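Alpha/beta hydrolase fold protein (Nakamurella multipartita, PDB 4Y7D) is probably a hydrolase of the alpha/beta hydrolase fold, with its natural substrate unassigned. Local coordinates at residues V36-G41 / A51-L56; L104-G109 / V128-V133; H135-D140 / P255-F260. One frame throughout, in Å; residues are numbered along the deposited sequence. Where two conformers were deposited one is given.

Contact 1: V36-G41 / A51-L56; sequences VLVVHG and AMARFL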
ATOM      1  N   VAL A  36       1.401 -13.836  -2.952  1.00 19.38           N
ATOM      2  CA  VAL A  36       0.633 -12.650  -2.559  1.00 18.81           C
ATOM      3  C   VAL A  36       0.885 -11.514  -3.528  1.00 18.62           C
ATOM      4  O   VAL A  36       2.042 -11.143  -3.758  1.00 18.67           O
ATOM      5  CB  VAL A  36       1.082 -12.190  -1.165  1.00 19.28           C
ATOM      6  CG1 VAL A  36       0.247 -11.000  -0.701  1.00 19.23           C
ATOM      7  CG2 VAL A  36       1.012 -13.353  -0.200  1.00 20.54           C
ATOM      8  N   LEU A  37      -0.194 -10.973  -4.077  1.00 17.31           N
ATOM      9  CA  LEU A  37      -0.127  -9.771  -4.871  1.00 17.46           C
ATOM     10  C   LEU A  37      -0.072  -8.583  -3.911  1.00 16.96           C
ATOM     11  O   LEU A  37      -0.896  -8.474  -3.027  1.00 17.95           O
ATOM     12  CB  LEU A  37      -1.342  -9.627  -5.757  1.00 17.41           C
ATOM     13  CG  LEU A  37      -1.501  -8.311  -6.537  1.00 18.26           C
ATOM     14  CD1 LEU A  37      -0.483  -8.266  -7.681  1.00 18.91           C
ATOM     15  CD2 LEU A  37      -2.931  -8.159  -6.978  1.00 19.45           C
ATOM     16  N   VAL A  38       0.955  -7.758  -4.039  1.00 17.16           N
ATOM     17  CA  VAL A  38       1.231  -6.622  -3.120  1.00 16.43           C
ATOM     18  C   VAL A  38       0.982  -5.335  -3.924  1.00 16.78           C
ATOM     19  O   VAL A  38       1.622  -5.139  -4.976  1.00 17.48           O
ATOM     20  CB  VAL A  38       2.672  -6.681  -2.644  1.00 17.25           C
ATOM     21  CG1 VAL A  38       2.969  -5.550  -1.679  1.00 17.99           C
ATOM     22  CG2 VAL A  38       2.908  -7.985  -1.929  1.00 18.59           C
ATOM     23  N   VAL A  39       0.095  -4.495  -3.416  1.00 16.49           N
ATOM     24  CA  VAL A  39      -0.442  -3.362  -4.168  1.00 16.17           C
ATOM     25  C   VAL A  39      -0.174  -2.046  -3.424  1.00 18.01           C
ATOM     26  O   VAL A  39      -0.730  -1.754  -2.348  1.00 18.35           O
ATOM     27  CB  VAL A  39      -1.944  -3.551  -4.387  1.00 16.20           C
ATOM     28  CG1 VAL A  39      -2.459  -2.473  -5.335  1.00 16.36           C
ATOM     29  CG2 VAL A  39      -2.278  -4.972  -4.892  1.00 17.54           C
ATOM     30  N   HIS A  40       0.713  -1.256  -4.003  1.00 17.87           N
ATOM     31  CA  HIS A  40       1.171   0.000  -3.413  1.00 18.25           C
ATOM     32  C   HIS A  40       0.119   1.122  -3.425  1.00 18.15           C
ATOM     33  O   HIS A  40      -0.856   1.135  -4.203  1.00 17.98           O
ATOM     34  CB  HIS A  40       2.494   0.465  -4.117  1.00 18.27           C
ATOM     35  CG  HIS A  40       2.301   0.915  -5.511  1.00 18.69           C
ATOM     36  ND1 HIS A  40       1.729   2.133  -5.831  1.00 18.91           N
ATOM     37  CD2 HIS A  40       2.651   0.343  -6.697  1.00 18.40           C
ATOM     38  CE1 HIS A  40       1.702   2.272  -7.143  1.00 18.92           C
ATOM     39  NE2 HIS A  40       2.248   1.208  -7.688  1.00 18.61           N
ATOM     40  N   GLY A  41       0.401   2.124  -2.606  1.00 19.66           N
ATOM     41  CA  GLY A  41      -0.428   3.304  -2.504  1.00 18.03           C
ATOM     42  C   GLY A  41      -0.115   4.434  -3.458  1.00 18.69           C
ATOM     43  O   GLY A  41       0.423   4.220  -4.550  1.00 19.23           O
ATOM     44  N   ALA A  51       9.100  -2.867  -0.045  1.00 19.78           N
ATOM     45  CA  ALA A  51       9.242  -2.544   1.368  1.00 19.99           C
ATOM     46  C   ALA A  51       8.050  -3.100   2.154  1.00 20.31           C
ATOM     47  O   ALA A  51       8.220  -3.738   3.204  1.00 18.80           O
ATOM     48  CB  ALA A  51       9.344  -1.030   1.564  1.00 20.78           C
HETATM   49  N   MSE A  52       6.851  -2.936   1.597  1.00 19.10           N
HETATM   50  CA  MSE A  52       5.637  -3.556   2.163  1.00 19.06           C
HETATM   51  C   MSE A  52       5.762  -5.097   2.263  1.00 19.86           C
HETATM   52  O   MSE A  52       5.264  -5.698   3.216  1.00 18.61           O
HETATM   53  CB  MSE A  52       4.416  -3.245   1.319  1.00 18.98           C
HETATM   54  CG  MSE A  52       3.990  -1.773   1.331  1.00 19.75           C
HETATM   55 SE   MSE A  52       2.639  -1.451  -0.101  0.65 20.64          SE
HETATM   56  CE  MSE A  52       1.295  -2.731   0.428  1.00 18.91           C
ATOM     57  N   ALA A  53       6.398  -5.709   1.256  1.00 19.64           N
ATOM     58  CA  ALA A  53       6.450  -7.164   1.095  1.00 19.98           C
ATOM     59  C   ALA A  53       7.523  -7.820   1.922  1.00 21.49           C
ATOM     60  O   ALA A  53       7.511  -9.067   2.039  1.00 20.01           O
ATOM     61  CB  ALA A  53       6.683  -7.539  -0.350  1.00 21.05           C
ATOM     62  N   ARG A  54       8.493  -7.076   2.463  1.00 20.96           N
ATOM     63  CA  ARG A  54       9.602  -7.800   3.125  1.00 22.69           C
ATOM     64  C   ARG A  54       9.155  -8.771   4.203  1.00 22.01           C
ATOM     65  O   ARG A  54       9.729  -9.877   4.331  1.00 22.32           O
ATOM     66  CB  ARG A  54      10.655  -6.869   3.745  1.00 26.27           C
ATOM     67  CG  ARG A  54      11.570  -6.195   2.744  1.00 30.33           C
ATOM     68  CD  ARG A  54      12.720  -5.495   3.498  1.00 33.36           C
ATOM     69  NE  ARG A  54      13.546  -4.863   2.493  1.00 37.53           N
ATOM     70  CZ  ARG A  54      13.435  -3.588   2.087  1.00 37.98           C
ATOM     71  NH1 ARG A  54      12.604  -2.736   2.679  1.00 34.66           N
ATOM     72  NH2 ARG A  54      14.249  -3.153   1.125  1.00 40.68           N
ATOM     73  N   PHE A  55       8.186  -8.384   5.019  1.00 21.03           N
ATOM     74  CA  PHE A  55       7.771  -9.296   6.102  1.00 21.54           C
ATOM     75  C   PHE A  55       7.194 -10.622   5.544  1.00 21.72           C
ATOM     76  O   PHE A  55       7.304 -11.668   6.171  1.00 22.73           O
ATOM     77  CB  PHE A  55       6.796  -8.608   7.078  1.00 22.31           C
ATOM     78  CG  PHE A  55       5.364  -8.572   6.604  1.00 21.90           C
ATOM     79  CD1 PHE A  55       4.921  -7.592   5.704  1.00 21.78           C
ATOM     80  CD2 PHE A  55       4.425  -9.493   7.085  1.00 23.13           C
ATOM     81  CE1 PHE A  55       3.603  -7.551   5.289  1.00 20.97           C
ATOM     82  CE2 PHE A  55       3.111  -9.433   6.682  1.00 21.03           C
ATOM     83  CZ  PHE A  55       2.692  -8.449   5.777  1.00 21.80           C
ATOM     84  N   LEU A  56       6.567 -10.571   4.369  1.00 20.68           N
ATOM     85  CA  LEU A  56       5.969 -11.740   3.752  1.00 21.82           C
ATOM     86  C   LEU A  56       7.045 -12.707   3.299  1.00 22.07           C
ATOM     87  O   LEU A  56       6.987 -13.931   3.568  1.00 21.87           O
ATOM     88  CB  LEU A  56       5.109 -11.315   2.552  1.00 21.57           C
ATOM     89  CG  LEU A  56       3.814 -10.573   2.884  1.00 22.64           C
ATOM     90  CD1 LEU A  56       3.156 -10.076   1.597  1.00 23.53           C
ATOM     91  CD2 LEU A  56       2.798 -11.373   3.674  1.00 22.98           C
TER

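Contact 2: L104-G109 / V128-V133; sequences LCWSGG and VSVAAV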
ATOM      1  N   LEU A 104      -2.329  -8.190  -0.524  1.00 17.12           N
ATOM      2  CA  LEU A 104      -1.945  -7.201   0.496  1.00 17.17           C
ATOM      3  C   LEU A 104      -1.991  -5.837  -0.174  1.00 18.00           C
ATOM      4  O   LEU A 104      -1.228  -5.568  -1.121  1.00 19.07           O
ATOM      5  CB  LEU A 104      -0.549  -7.429   1.021  1.00 18.35           C
ATOM      6  CG  LEU A 104       0.033  -6.375   1.958  1.00 17.99           C
ATOM      7  CD1 LEU A 104      -0.736  -6.406   3.264  1.00 19.05           C
ATOM      8  CD2 LEU A 104       1.496  -6.556   2.206  1.00 18.92           C
ATOM      9  N   CYS A 105      -2.815  -4.959   0.378  1.00 16.67           N
ATOM     10  CA  CYS A 105      -2.889  -3.582  -0.102  1.00 16.84           C
ATOM     11  C   CYS A 105      -2.763  -2.578   1.029  1.00 17.05           C
ATOM     12  O   CYS A 105      -3.052  -2.878   2.184  1.00 17.30           O
ATOM     13  CB  CYS A 105      -4.155  -3.347  -0.879  1.00 16.42           C
ATOM     14  SG  CYS A 105      -5.727  -3.418   0.024  1.00 18.34           S
ATOM     15  N   TRP A 106      -2.345  -1.364   0.663  1.00 16.85           N
ATOM     16  CA  TRP A 106      -2.263  -0.274   1.638  1.00 17.32           C
ATOM     17  C   TRP A 106      -2.695   0.979   0.947  1.00 18.53           C
ATOM     18  O   TRP A 106      -2.394   1.139  -0.221  1.00 18.28           O
ATOM     19  CB  TRP A 106      -0.833  -0.160   2.108  1.00 18.83           C
ATOM     20  CG  TRP A 106      -0.467   0.932   3.085  1.00 19.47           C
ATOM     21  CD1 TRP A 106      -1.248   1.501   4.047  1.00 20.95           C
ATOM     22  CD2 TRP A 106       0.817   1.479   3.252  1.00 22.58           C
ATOM     23  NE1 TRP A 106      -0.521   2.385   4.806  1.00 20.60           N
ATOM     24  CE2 TRP A 106       0.757   2.393   4.330  1.00 22.32           C
ATOM     25  CE3 TRP A 106       2.050   1.264   2.611  1.00 23.92           C
ATOM     26  CZ2 TRP A 106       1.871   3.115   4.761  1.00 23.86           C
ATOM     27  CZ3 TRP A 106       3.167   1.957   3.058  1.00 24.10           C
ATOM     28  CH2 TRP A 106       3.068   2.891   4.109  1.00 24.80           C
ATOM     29  N   SER A 107      -3.466   1.831   1.654  1.00 18.44           N
ATOM     30  CA  SER A 107      -3.706   3.220   1.241  1.00 19.28           C
ATOM     31  C   SER A 107      -4.383   3.307  -0.139  1.00 19.72           C
ATOM     32  O   SER A 107      -5.452   2.673  -0.368  1.00 18.73           O
ATOM     33  CB  SER A 107      -2.343   3.953   1.298  1.00 20.89           C
ATOM     34  OG  SER A 107      -2.505   5.361   1.430  1.00 24.41           O
ATOM     35  N   GLY A 108      -3.790   4.036  -1.091  1.00 17.61           N
ATOM     36  CA  GLY A 108      -4.327   4.097  -2.447  1.00 18.46           C
ATOM     37  C   GLY A 108      -4.290   2.787  -3.241  1.00 17.76           C
ATOM     38  O   GLY A 108      -4.897   2.711  -4.283  1.00 18.80           O
ATOM     39  N   GLY A 109      -3.692   1.726  -2.707  1.00 16.49           N
ATOM     40  CA  GLY A 109      -3.866   0.396  -3.303  1.00 17.57           C
ATOM     41  C   GLY A 109      -5.231  -0.266  -3.042  1.00 17.71           C
ATOM     42  O   GLY A 109      -5.563  -1.294  -3.622  1.00 18.01           O
ATOM     43  N   VAL A 128      -5.579  -8.767   2.953  1.00 17.18           N
ATOM     44  CA  VAL A 128      -5.130  -7.913   4.037  1.00 18.28           C
ATOM     45  C   VAL A 128      -5.108  -6.483   3.532  1.00 18.48           C
ATOM     46  O   VAL A 128      -4.368  -6.159   2.581  1.00 17.16           O
ATOM     47  CB  VAL A 128      -3.759  -8.327   4.540  1.00 18.96           C
ATOM     48  CG1 VAL A 128      -3.262  -7.399   5.646  1.00 19.77           C
ATOM     49  CG2 VAL A 128      -3.834  -9.766   5.056  1.00 19.60           C
ATOM     50  N   SER A 129      -5.930  -5.658   4.166  1.00 18.21           N
ATOM     51  CA  SER A 129      -6.173  -4.305   3.703  1.00 18.70           C
ATOM     52  C   SER A 129      -5.785  -3.319   4.794  1.00 18.76           C
ATOM     53  O   SER A 129      -6.474  -3.161   5.820  1.00 18.18           O
ATOM     54  CB  SER A 129      -7.597  -4.162   3.302  1.00 20.39           C
ATOM     55  OG  SER A 129      -7.840  -2.873   2.844  1.00 23.22           O
ATOM     56  N   VAL A 130      -4.682  -2.622   4.553  1.00 17.60           N
ATOM     57  CA  VAL A 130      -4.063  -1.752   5.573  1.00 17.69           C
ATOM     58  C   VAL A 130      -4.429  -0.311   5.235  1.00 17.36           C
ATOM     59  O   VAL A 130      -4.086   0.171   4.149  1.00 17.36           O
ATOM     60  CB  VAL A 130      -2.552  -1.929   5.551  1.00 17.93           C
ATOM     61  CG1 VAL A 130      -1.869  -1.124   6.659  1.00 18.51           C
ATOM     62  CG2 VAL A 130      -2.229  -3.427   5.715  1.00 19.04           C
ATOM     63  N   ALA A 131      -5.105   0.362   6.173  1.00 17.00           N
ATOM     64  CA  ALA A 131      -5.457   1.788   6.041  1.00 18.24           C
ATOM     65  C   ALA A 131      -5.767   2.137   4.595  1.00 18.26           C
ATOM     66  O   ALA A 131      -5.154   3.040   4.007  1.00 18.60           O
ATOM     67  CB  ALA A 131      -4.344   2.655   6.596  1.00 18.66           C
ATOM     68  N   ALA A 132      -6.747   1.437   4.026  1.00 18.03           N
ATOM     69  CA  ALA A 132      -6.986   1.457   2.586  1.00 17.50           C
ATOM     70  C   ALA A 132      -8.192   2.294   2.228  1.00 17.30           C
ATOM     71  O   ALA A 132      -9.247   2.240   2.885  1.00 18.08           O
ATOM     72  CB  ALA A 132      -7.151   0.045   2.048  1.00 18.16           C
ATOM     73  N   VAL A 133      -8.065   3.020   1.124  1.00 17.87           N
ATOM     74  CA  VAL A 133      -9.178   3.752   0.602  1.00 17.57           C
ATOM     75  C   VAL A 133     -10.283   2.785   0.125  1.00 17.84           C
ATOM     76  O   VAL A 133     -10.086   2.012  -0.799  1.00 17.85           O
ATOM     77  CB  VAL A 133      -8.746   4.704  -0.525  1.00 18.08           C
ATOM     78  CG1 VAL A 133      -9.944   5.386  -1.166  1.00 18.41           C
ATOM     79  CG2 VAL A 133      -7.778   5.769  -0.016  1.00 18.72           C
TER

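Contact 3: H135-D140 / P255-F260; sequences HRYHFD and PEFSRF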
ATOM      1  N   HIS A 135     -13.778   3.928  -0.216  1.00 20.08           N
ATOM      2  CA  HIS A 135     -14.888   4.638  -0.804  1.00 19.45           C
ATOM      3  C   HIS A 135     -14.358   5.958  -1.324  1.00 19.67           C
ATOM      4  O   HIS A 135     -13.158   6.165  -1.323  1.00 19.19           O
ATOM      5  CB  HIS A 135     -16.093   4.800   0.153  1.00 21.02           C
ATOM      6  CG  HIS A 135     -15.836   5.624   1.396  1.00 21.87           C
ATOM      7  ND1 HIS A 135     -15.579   6.979   1.363  1.00 22.43           N
ATOM      8  CD2 HIS A 135     -15.860   5.282   2.713  1.00 22.50           C
ATOM      9  CE1 HIS A 135     -15.446   7.431   2.608  1.00 23.92           C
ATOM     10  NE2 HIS A 135     -15.587   6.410   3.438  1.00 22.29           N
ATOM     11  N   ARG A 136     -15.215   6.792  -1.914  1.00 20.52           N
ATOM     12  CA  ARG A 136     -14.772   8.043  -2.485  1.00 21.03           C
ATOM     13  C   ARG A 136     -13.857   8.806  -1.512  1.00 21.94           C
ATOM     14  O   ARG A 136     -14.145   8.917  -0.319  1.00 20.10           O
ATOM     15  CB  ARG A 136     -15.941   8.937  -2.878  1.00 22.41           C
ATOM     16  CG  ARG A 136     -15.531  10.193  -3.636  1.00 23.15           C
ATOM     17  CD  ARG A 136     -16.749  10.942  -4.195  1.00 24.80           C
ATOM     18  NE  ARG A 136     -17.375  10.192  -5.288  1.00 24.92           N
ATOM     19  CZ  ARG A 136     -18.254  10.748  -6.150  1.00 28.19           C
ATOM     20  NH1 ARG A 136     -18.623  12.011  -6.035  1.00 27.82           N
ATOM     21  NH2 ARG A 136     -18.767  10.035  -7.154  1.00 30.01           N
ATOM     22  N   TYR A 137     -12.797   9.377  -2.067  1.00 23.19           N
ATOM     23  CA  TYR A 137     -11.778  10.059  -1.280  0.70 24.63           C
ATOM     24  C   TYR A 137     -11.316  11.281  -2.004  1.00 25.47           C
ATOM     25  O   TYR A 137     -11.086  11.235  -3.218  1.00 25.45           O
ATOM     26  CB  TYR A 137     -10.580   9.166  -1.011  0.70 24.18           C
ATOM     27  CG  TYR A 137      -9.321   9.929  -0.613  0.70 26.21           C
ATOM     28  CD1 TYR A 137      -9.026  10.185   0.724  0.70 27.59           C
ATOM     29  CD2 TYR A 137      -8.436  10.394  -1.576  0.70 27.16           C
ATOM     30  CE1 TYR A 137      -7.877  10.895   1.098  0.70 28.40           C
ATOM     31  CE2 TYR A 137      -7.289  11.105  -1.225  0.70 27.77           C
ATOM     32  CZ  TYR A 137      -7.003  11.336   0.110  0.70 28.18           C
ATOM     33  OH  TYR A 137      -5.869  12.043   0.425  0.70 30.45           O
ATOM     34  N   HIS A 138     -11.199  12.389  -1.263  1.00 26.39           N
ATOM     35  CA  HIS A 138     -10.690  13.668  -1.816  1.00 30.94           C
ATOM     36  C   HIS A 138      -9.358  14.080  -1.175  1.00 36.24           C
ATOM     37  O   HIS A 138      -9.225  14.146   0.047  1.00 39.27           O
ATOM     38  CB  HIS A 138     -11.707  14.735  -1.584  1.00 32.30           C
ATOM     39  CG  HIS A 138     -12.942  14.527  -2.383  1.00 32.35           C
ATOM     40  ND1 HIS A 138     -12.986  14.761  -3.736  1.00 34.21           N
ATOM     41  CD2 HIS A 138     -14.156  14.049  -2.034  1.00 31.57           C
ATOM     42  CE1 HIS A 138     -14.202  14.496  -4.172  1.00 35.19           C
ATOM     43  NE2 HIS A 138     -14.920  14.034  -3.162  1.00 32.67           N
ATOM     44  N   PHE A 139      -8.365  14.236  -2.029  1.00 37.51           N
ATOM     45  CA  PHE A 139      -7.016  14.651  -1.640  0.60 40.63           C
ATOM     46  C   PHE A 139      -7.039  16.131  -1.272  1.00 41.41           C
ATOM     47  O   PHE A 139      -7.573  16.931  -2.005  1.00 42.98           O
ATOM     48  CB  PHE A 139      -6.093  14.396  -2.842  0.60 40.74           C
ATOM     49  CG  PHE A 139      -4.684  14.941  -2.727  0.60 41.15           C
ATOM     50  CD1 PHE A 139      -3.869  14.626  -1.649  0.60 39.89           C
ATOM     51  CD2 PHE A 139      -4.145  15.731  -3.771  0.60 42.04           C
ATOM     52  CE1 PHE A 139      -2.558  15.102  -1.598  0.60 40.26           C
ATOM     53  CE2 PHE A 139      -2.846  16.200  -3.719  0.60 40.73           C
ATOM     54  CZ  PHE A 139      -2.054  15.878  -2.626  0.60 41.44           C
ATOM     55  N   ASP A 140      -6.484  16.472  -0.116  1.00 49.19           N
ATOM     56  CA  ASP A 140      -6.189  17.870   0.200  0.60 53.85           C
ATOM     57  C   ASP A 140      -4.807  18.164  -0.401  1.00 54.50           C
ATOM     58  O   ASP A 140      -3.818  17.461  -0.098  1.00 57.11           O
ATOM     59  CB  ASP A 140      -6.273  18.194   1.719  0.60 54.67           C
ATOM     60  CG  ASP A 140      -5.887  17.018   2.623  0.60 52.39           C
ATOM     61  OD1 ASP A 140      -4.846  16.372   2.376  0.60 50.50           O
ATOM     62  OD2 ASP A 140      -6.630  16.766   3.600  0.60 49.93           O
ATOM     63  N   PRO A 255      -9.380   6.481   9.860  1.00 21.18           N
ATOM     64  CA  PRO A 255      -9.862   5.179  10.372  1.00 20.85           C
ATOM     65  C   PRO A 255     -11.287   4.785   9.923  1.00 20.29           C
ATOM     66  O   PRO A 255     -11.609   3.567   9.834  1.00 19.80           O
ATOM     67  CB  PRO A 255      -9.733   5.326  11.880  1.00 21.10           C
ATOM     68  CG  PRO A 255      -8.523   6.221  12.029  1.00 21.47           C
ATOM     69  CD  PRO A 255      -8.690   7.257  10.904  1.00 21.38           C
ATOM     70  N   GLU A 256     -12.144   5.772   9.633  1.00 19.93           N
ATOM     71  CA  GLU A 256     -13.508   5.487   9.175  1.00 21.80           C
ATOM     72  C   GLU A 256     -13.504   4.655   7.905  1.00 20.28           C
ATOM     73  O   GLU A 256     -14.453   3.857   7.662  1.00 20.94           O
ATOM     74  CB  GLU A 256     -14.312   6.806   8.904  1.00 24.77           C
ATOM     75  CG  GLU A 256     -15.732   6.616   8.329  1.00 30.58           C
ATOM     76  CD  GLU A 256     -15.888   6.533   6.745  1.00 32.81           C
ATOM     77  OE1 GLU A 256     -14.909   6.835   5.979  1.00 34.25           O
ATOM     78  OE2 GLU A 256     -17.042   6.172   6.278  1.00 36.94           O
ATOM     79  N   PHE A 257     -12.475   4.810   7.061  1.00 19.14           N
ATOM     80  CA  PHE A 257     -12.424   3.990   5.853  1.00 17.79           C
ATOM     81  C   PHE A 257     -12.323   2.501   6.220  1.00 17.45           C
ATOM     82  O   PHE A 257     -12.945   1.628   5.540  1.00 16.84           O
ATOM     83  CB  PHE A 257     -11.256   4.342   4.953  1.00 18.59           C
ATOM     84  CG  PHE A 257     -11.448   5.627   4.163  1.00 19.70           C
ATOM     85  CD1 PHE A 257     -12.131   5.614   2.987  1.00 20.05           C
ATOM     86  CD2 PHE A 257     -10.922   6.829   4.604  1.00 21.47           C
ATOM     87  CE1 PHE A 257     -12.328   6.775   2.260  1.00 21.29           C
ATOM     88  CE2 PHE A 257     -11.125   8.018   3.885  1.00 22.73           C
ATOM     89  CZ  PHE A 257     -11.819   7.975   2.700  1.00 23.30           C
ATOM     90  N   SER A 258     -11.528   2.230   7.237  1.00 16.89           N
ATOM     91  CA  SER A 258     -11.385   0.829   7.668  1.00 17.53           C
ATOM     92  C   SER A 258     -12.614   0.260   8.414  1.00 19.50           C
ATOM     93  O   SER A 258     -12.926  -0.936   8.275  1.00 19.50           O
ATOM     94  CB  SER A 258     -10.153   0.690   8.526  1.00 17.81           C
ATOM     95  OG  SER A 258      -8.932   0.890   7.793  1.00 18.85           O
ATOM     96  N   ARG A 259     -13.264   1.069   9.244  1.00 19.95           N
ATOM     97  CA  ARG A 259     -14.491   0.638   9.927  1.00 22.15           C
ATOM     98  C   ARG A 259     -15.570   0.362   8.907  1.00 20.09           C
ATOM     99  O   ARG A 259     -16.276  -0.612   9.019  1.00 19.75           O
ATOM    100  CB  ARG A 259     -14.987   1.685  10.951  1.00 26.15           C
ATOM    101  CG  ARG A 259     -14.313   1.566  12.297  1.00 32.78           C
ATOM    102  CD  ARG A 259     -15.037   2.373  13.401  1.00 36.42           C
ATOM    103  NE  ARG A 259     -14.791   3.790  13.110  1.00 45.48           N
ATOM    104  CZ  ARG A 259     -13.680   4.482  13.436  1.00 46.78           C
ATOM    105  NH1 ARG A 259     -12.693   3.927  14.167  1.00 42.49           N
ATOM    106  NH2 ARG A 259     -13.573   5.756  13.024  1.00 42.10           N
ATOM    107  N   PHE A 260     -15.677   1.220   7.881  1.00 19.06           N
ATOM    108  CA  PHE A 260     -16.608   1.011   6.804  1.00 18.98           C
ATOM    109  C   PHE A 260     -16.312  -0.308   6.101  1.00 18.45           C
ATOM    110  O   PHE A 260     -17.227  -1.063   5.823  1.00 19.17           O
ATOM    111  CB  PHE A 260     -16.540   2.164   5.775  1.00 18.95           C
ATOM    112  CG  PHE A 260     -17.351   1.948   4.536  1.00 19.64           C
ATOM    113  CD1 PHE A 260     -18.717   2.075   4.567  1.00 20.19           C
ATOM    114  CD2 PHE A 260     -16.752   1.681   3.328  1.00 19.41           C
ATOM    115  CE1 PHE A 260     -19.455   1.882   3.428  1.00 20.71           C
ATOM    116  CE2 PHE A 260     -17.491   1.500   2.176  1.00 20.53           C
ATOM    117  CZ  PHE A 260     -18.858   1.626   2.239  1.00 21.07           C
TER

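Contact 1: V36-G41 / A51-L56
Val38 meets the helix with both of its methyls. CG1 lies 3.9 Å from CE of Met52, a selenomethionine in this crystal, while CG2 faces CB of Ala53 at 4.1 Å and comes equally near CD1 of Leu56. This split follows from the rotamer: CG1 stands anti to the backbone N (chi1 -179°) and CG2 anti to the carbonyl carbon, so the methyls spread toward different helix residues. The Val38 side chain runs past those of Met52 and Leu56 in the opposite sense to each. Two residues back along the strand, Val36 crosses Leu56 at about a right angle, and its CG1 touches Leu56 CD1 at 3.8 Å. That single leucine methyl thus serves both valines.

Met52 goes furthest toward the end of the strand. Its chain bends at chi3 (58°), which sends CE to the carbonyl of Val39, 3.6 Å from the O, while SE rests 3.9 Å from His40 CA. The imidazole of His40 leads away from the helix instead; its ND1 gives a bond of 2.8 Å to Gly41 O, in the ring plane and on a carbonyl lone pair. Arg68 binds the backbone O of both His40 and Gly41.

The helix runs nearly antiparallel to the strand, at 153°, as the first two elements of a beta-alpha-beta unit that strand 62-66 completes. Ala63 of that strand touches both Val38 and Ala53. In this family a His-Gly pair after this strand opens the oxyanion-hole loop, and His40-Gly41 fit that place. No hydrogen bond joins the two segments: the helix meets this strand through methyl and selenium contacts, while the strand's backbone bonds go to its neighbours 62-66 and 101-106.

Contact 2: L104-G109 / V128-V133
The nucleophile elbow of the alpha/beta hydrolase fold is built where strand 101-106 turns into helix 110-119, and the parallel strand 124-130 lies alongside it. Ser107 probably occupies the nucleophile's place, with phi and psi of 60° and -125°, the strained backbone expected there. Its OG bonds to His278 NE2, consistent with a catalytic serine-histidine pair.

The strands are laced by Cys105, whose N binds Val128 O at 3.0 Å and whose O accepts Val130 N at 2.9 Å. Beyond them Ser107 N reaches Val130 O, and Ser107 O takes Val133 N at 3.0 Å from above the carbonyl plane, so 128-133 stays bonded to 104-109 into the elbow itself.

One face of the sheet carries Leu104, Trp106, Val128 and Val130. There Leu104 CD1 presses on Val128 CG1 at 3.6 Å, the two side chains crossing obliquely, and Trp106 CD1 meets Val130 CG1 at 3.8 Å. Helix 46-58 covers Leu104 and Trp106 with Met52.

On the other face Cys105 SG, held between the backbone N and the carbonyl carbon by chi1 of 67°, lies 3.6 Å from Ser129 OG, a hydroxyl that is hydrogen-bonded to Tyr114 OH.

Val130 O has a second close neighbour: besides Ser107 N, Trp106 CD1 comes within 3.1 Å, the oxygen lying in the indole plane at its edge.

Contact 3: H135-D140 / P255-F260
His135 and Glu256 supply the polar link between loop and helix. NE2 of His135 donates to Glu256 OE1 at 2.7 Å, meeting the syn lone pair of the carboxylate and staying close to the imidazole plane. The glutamate is bent at chi2 (-88°), which swings CD round toward the histidine. At the other side of the ring ND1 donates to Arg136 O, 2.9 Å away and tilted from the ring plane, so the imidazole is fixed at both nitrogens. With both donating and a carboxylate beside it, the ring may well carry both protons and a positive charge.

The side-chain packing is aromatic. His135 forms an offset stack with Phe257, centroids 4.2 Å apart and planes at 28°; the overlap is tight at the rim, where Phe257 CE1 comes within 3.2 Å of His135 CE1. Phe260 completes the cluster: the edge of His135 points at its face, the planes at 84° and the nearest atoms, His135 CD2 and Phe260 CD2, 3.8 Å apart. This aromatic cluster packs the loop that leaves strand 124-130 for the run of helices beginning at 144-151, the place where alpha/beta hydrolases commonly insert a cap, against helix 255-264 of the main fold.

Backbone atoms join in as well. Arg136 O lies at the edge of the Phe257 ring, 3.8 Å from CE1, while Phe257 O accepts a hydrogen bond from Ser134 OG.

In the fold
Contacts 1, 2 and 3 follow one another along the chain, each closing before the next opens. Contacts 1 and 2 have centres about 10 Å apart and share the central sheet: strands 35-39 and 101-106 are neighbours, joined where Leu104 N meets Leu37 O and Val39 N meets Leu104 O, and Met52 CE packs on Trp106 CB. Contact 3 lies nearer the surface, its centre about 11 Å from that of contact 2, which it touches where Ala132 O and Val133 pack on Phe257. Contacts 1 and 3 do not meet. The presumed oxyanion turn and nucleophile elbow thus stand side by side on one sheet, with the loop toward the helical insertion anchored beyond them.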